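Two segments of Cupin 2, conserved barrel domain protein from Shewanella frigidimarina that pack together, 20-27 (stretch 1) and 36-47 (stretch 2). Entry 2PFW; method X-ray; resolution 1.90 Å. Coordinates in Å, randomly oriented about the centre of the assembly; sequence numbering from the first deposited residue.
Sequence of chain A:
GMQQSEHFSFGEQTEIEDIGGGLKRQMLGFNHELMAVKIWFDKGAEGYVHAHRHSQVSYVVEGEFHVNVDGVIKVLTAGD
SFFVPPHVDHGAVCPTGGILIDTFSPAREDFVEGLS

Stretch 1 20-27: GGGLKRQM
Stretch 2, residues 36-47: AVKIWFDKGAEG

Strands 23-27 and 36-41 run antiparallel (155° between directions, axes 4.4 Å apart at closest), pairing Leu-23 with Phe-41, Arg-25 with Ile-39 and Met-27 with Val-37 on one face, Lys-24 with Trp-40 and Gln-26 with Lys-38 on the other.

Backbone hydrogen bonds fix this register. At the hydrogen-bonded pairs, Lys-24 N reaches Trp-40 O (3.1 Å), Trp-40 N reaches Lys-24 O (2.8 Å), and Gln-26 N to Lys-38 O and Lys-38 N to Gln-26 O are both 2.6 Å. Asp-42 N to Gly-22 O (2.9 Å, 169°) extends the ladder. Phi/psi near -128/137 at Arg-25 is typical of the extended chain.

A type I' turn, 20-23, precedes the first strand. Gly-22 (80/13) suits its positive phi, and an ideal CB there would lie 3.0 Å from Ala-45 CB, a clash. A type II turn, 42-45, places Gly-44 at 69/12.

Apolar packing centres on Leu-23 (chi1 m): CD2 lies over the face of the Phe-41 ring (m), 3.9 Å from its centroid, and 3.7 Å from Ala-45 CB. Selenomethionine Met-27 (t, p, p) sets CE 3.8 Å from Val-37 CG1. Opposite, the Trp-40 ring (m, -102°) offers its edge to Gln-26, CZ3 to CB 3.5 Å.

Water 2 links Lys-24 NZ (3.0 Å) with Trp-40 O (2.7 Å). Together the stretches bury 780 Å².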

# COMPACT_ATOMS: atom_id res chain seq x y z
N GLY A 20 14.25 15.00 -4.90
CA GLY A 20 15.44 15.38 -4.14
C GLY A 20 15.61 14.57 -2.87
O GLY A 20 14.73 13.81 -2.48
N GLY A 21 16.75 14.73 -2.21
CA GLY A 21 17.04 14.06 -0.95
C GLY A 21 17.36 12.59 -1.15
O GLY A 21 17.31 11.81 -0.19
N GLY A 22 17.68 12.20 -2.38
CA GLY A 22 17.98 10.80 -2.68
C GLY A 22 16.71 9.97 -2.84
O GLY A 22 16.79 8.74 -2.86
N LEU A 23 15.58 10.65 -2.95
CA LEU A 23 14.26 10.06 -3.01
C LEU A 23 13.65 10.18 -4.40
O LEU A 23 13.79 11.21 -5.06
CB LEU A 23 13.32 10.70 -1.99
CG LEU A 23 13.54 10.42 -0.51
CD1 LEU A 23 12.21 10.45 0.24
CD2 LEU A 23 14.24 9.10 -0.29
N LYS A 24 12.97 9.13 -4.83
CA LYS A 24 12.19 9.13 -6.07
C LYS A 24 10.78 8.63 -5.79
O LYS A 24 10.61 7.68 -5.02
CB LYS A 24 12.85 8.26 -7.14
CG LYS A 24 14.09 8.85 -7.79
CD LYS A 24 14.60 7.96 -8.90
CE LYS A 24 15.99 7.40 -8.63
NZ LYS A 24 15.94 6.01 -8.09
N ARG A 25 9.77 9.26 -6.37
CA ARG A 25 8.39 8.95 -5.99
C ARG A 25 7.53 8.61 -7.21
O ARG A 25 7.62 9.30 -8.23
CB ARG A 25 7.76 10.13 -5.23
CG ARG A 25 6.36 9.87 -4.71
CD ARG A 25 5.90 10.93 -3.72
NE ARG A 25 5.76 12.22 -4.38
CZ ARG A 25 6.01 13.43 -3.90
NH1 ARG A 25 6.45 13.61 -2.67
NH2 ARG A 25 5.81 14.49 -4.68
N GLN A 26 6.71 7.57 -7.09
CA GLN A 26 5.76 7.23 -8.13
C GLN A 26 4.35 7.07 -7.58
O GLN A 26 4.12 6.32 -6.62
CB GLN A 26 6.15 5.93 -8.84
CG GLN A 26 5.34 5.65 -10.10
CD GLN A 26 5.65 4.26 -10.64
OE1 GLN A 26 5.56 3.29 -9.90
NE2 GLN A 26 6.02 4.19 -11.91
N MSE A 27 3.39 7.76 -8.19
CA MSE A 27 1.98 7.60 -7.84
C MSE A 27 1.46 6.22 -8.21
O MSE A 27 1.62 5.87 -9.33
CB MSE A 27 1.15 8.69 -8.54
CG MSE A 27 -0.32 8.70 -8.07
SE MSE A 27 -0.49 9.08 -6.14
CE MSE A 27 0.53 10.65 -6.22
N ALA A 36 -1.68 6.22 -2.53
CA ALA A 36 -0.55 5.30 -2.40
C ALA A 36 0.55 5.68 -3.38
O ALA A 36 0.30 5.87 -4.58
CB ALA A 36 -1.00 3.87 -2.62
N VAL A 37 1.78 5.81 -2.88
CA VAL A 37 2.91 6.10 -3.76
C VAL A 37 4.01 5.06 -3.54
O VAL A 37 3.98 4.34 -2.55
CB VAL A 37 3.49 7.50 -3.55
CG1 VAL A 37 2.42 8.56 -3.73
CG2 VAL A 37 4.15 7.61 -2.18
N LYS A 38 4.93 5.03 -4.50
CA LYS A 38 6.13 4.22 -4.48
C LYS A 38 7.36 5.13 -4.35
O LYS A 38 7.54 6.01 -5.18
CB LYS A 38 6.25 3.36 -5.74
CG LYS A 38 7.17 2.17 -5.59
CD LYS A 38 7.32 1.41 -6.90
CE LYS A 38 7.58 -0.06 -6.62
NZ LYS A 38 7.95 -0.80 -7.86
N ILE A 39 8.14 4.90 -3.31
CA ILE A 39 9.33 5.69 -3.02
C ILE A 39 10.60 4.85 -3.11
O ILE A 39 10.74 3.87 -2.37
CB ILE A 39 9.27 6.30 -1.60
CG1 ILE A 39 7.93 6.92 -1.22
CG2 ILE A 39 10.41 7.29 -1.43
CD1 ILE A 39 7.63 8.21 -1.93
N TRP A 40 11.51 5.23 -3.99
CA TRP A 40 12.81 4.58 -4.07
C TRP A 40 13.83 5.35 -3.23
O TRP A 40 14.03 6.54 -3.46
CB TRP A 40 13.34 4.52 -5.50
CG TRP A 40 12.60 3.61 -6.43
CD1 TRP A 40 12.96 2.36 -6.84
CD2 TRP A 40 11.35 3.89 -7.07
NE1 TRP A 40 12.01 1.85 -7.69
CE2 TRP A 40 11.01 2.77 -7.85
CE3 TRP A 40 10.48 5.00 -7.05
CZ2 TRP A 40 9.84 2.72 -8.61
CZ3 TRP A 40 9.33 4.94 -7.81
CH2 TRP A 40 9.02 3.81 -8.57
N PHE A 41 14.46 4.66 -2.28
CA PHE A 41 15.53 5.27 -1.49
C PHE A 41 16.91 4.96 -2.08
O PHE A 41 17.28 3.79 -2.18
CB PHE A 41 15.46 4.79 -0.05
CG PHE A 41 14.31 5.34 0.77
CD1 PHE A 41 13.00 5.11 0.38
CD2 PHE A 41 14.54 6.09 1.91
CE1 PHE A 41 11.95 5.61 1.13
CE2 PHE A 41 13.50 6.59 2.66
CZ PHE A 41 12.19 6.35 2.27
N ASP A 42 17.68 5.97 -2.44
CA ASP A 42 19.13 5.81 -2.59
C ASP A 42 19.73 5.35 -1.27
O ASP A 42 19.12 5.50 -0.21
CB ASP A 42 19.79 7.11 -3.03
CG ASP A 42 19.20 7.67 -4.31
OD1 ASP A 42 18.45 6.93 -4.98
OD2 ASP A 42 19.49 8.84 -4.63
N LYS A 43 20.93 4.77 -1.31
CA LYS A 43 21.57 4.35 -0.06
C LYS A 43 21.69 5.54 0.89
O LYS A 43 22.14 6.62 0.49
CB LYS A 43 22.94 3.72 -0.32
CG LYS A 43 22.92 2.56 -1.30
CD LYS A 43 24.32 2.17 -1.72
CE LYS A 43 24.48 0.66 -1.83
NZ LYS A 43 25.35 0.27 -2.98
N GLY A 44 21.29 5.35 2.13
CA GLY A 44 21.33 6.34 3.18
C GLY A 44 20.36 7.48 2.98
O GLY A 44 20.44 8.50 3.67
N ALA A 45 19.41 7.38 2.05
CA ALA A 45 18.46 8.49 1.90
C ALA A 45 17.47 8.47 3.06
O ALA A 45 17.33 7.47 3.76
CB ALA A 45 17.76 8.46 0.55
N GLU A 46 16.79 9.58 3.28
CA GLU A 46 15.92 9.72 4.45
C GLU A 46 14.74 10.64 4.13
O GLU A 46 14.85 11.47 3.22
CB GLU A 46 16.72 10.23 5.64
CG GLU A 46 16.20 11.47 6.33
CD GLU A 46 17.08 11.94 7.47
OE1 GLU A 46 18.22 12.38 7.20
OE2 GLU A 46 16.64 11.89 8.64
N GLY A 47 13.63 10.53 4.84
CA GLY A 47 12.70 11.63 5.10
C GLY A 47 12.99 12.20 6.48
O GLY A 47 12.57 11.62 7.49
O HOH W 1 17.93 12.40 2.31
O HOH W 2 16.03 6.93 -5.26
O HOH W 3 5.97 0.52 -9.91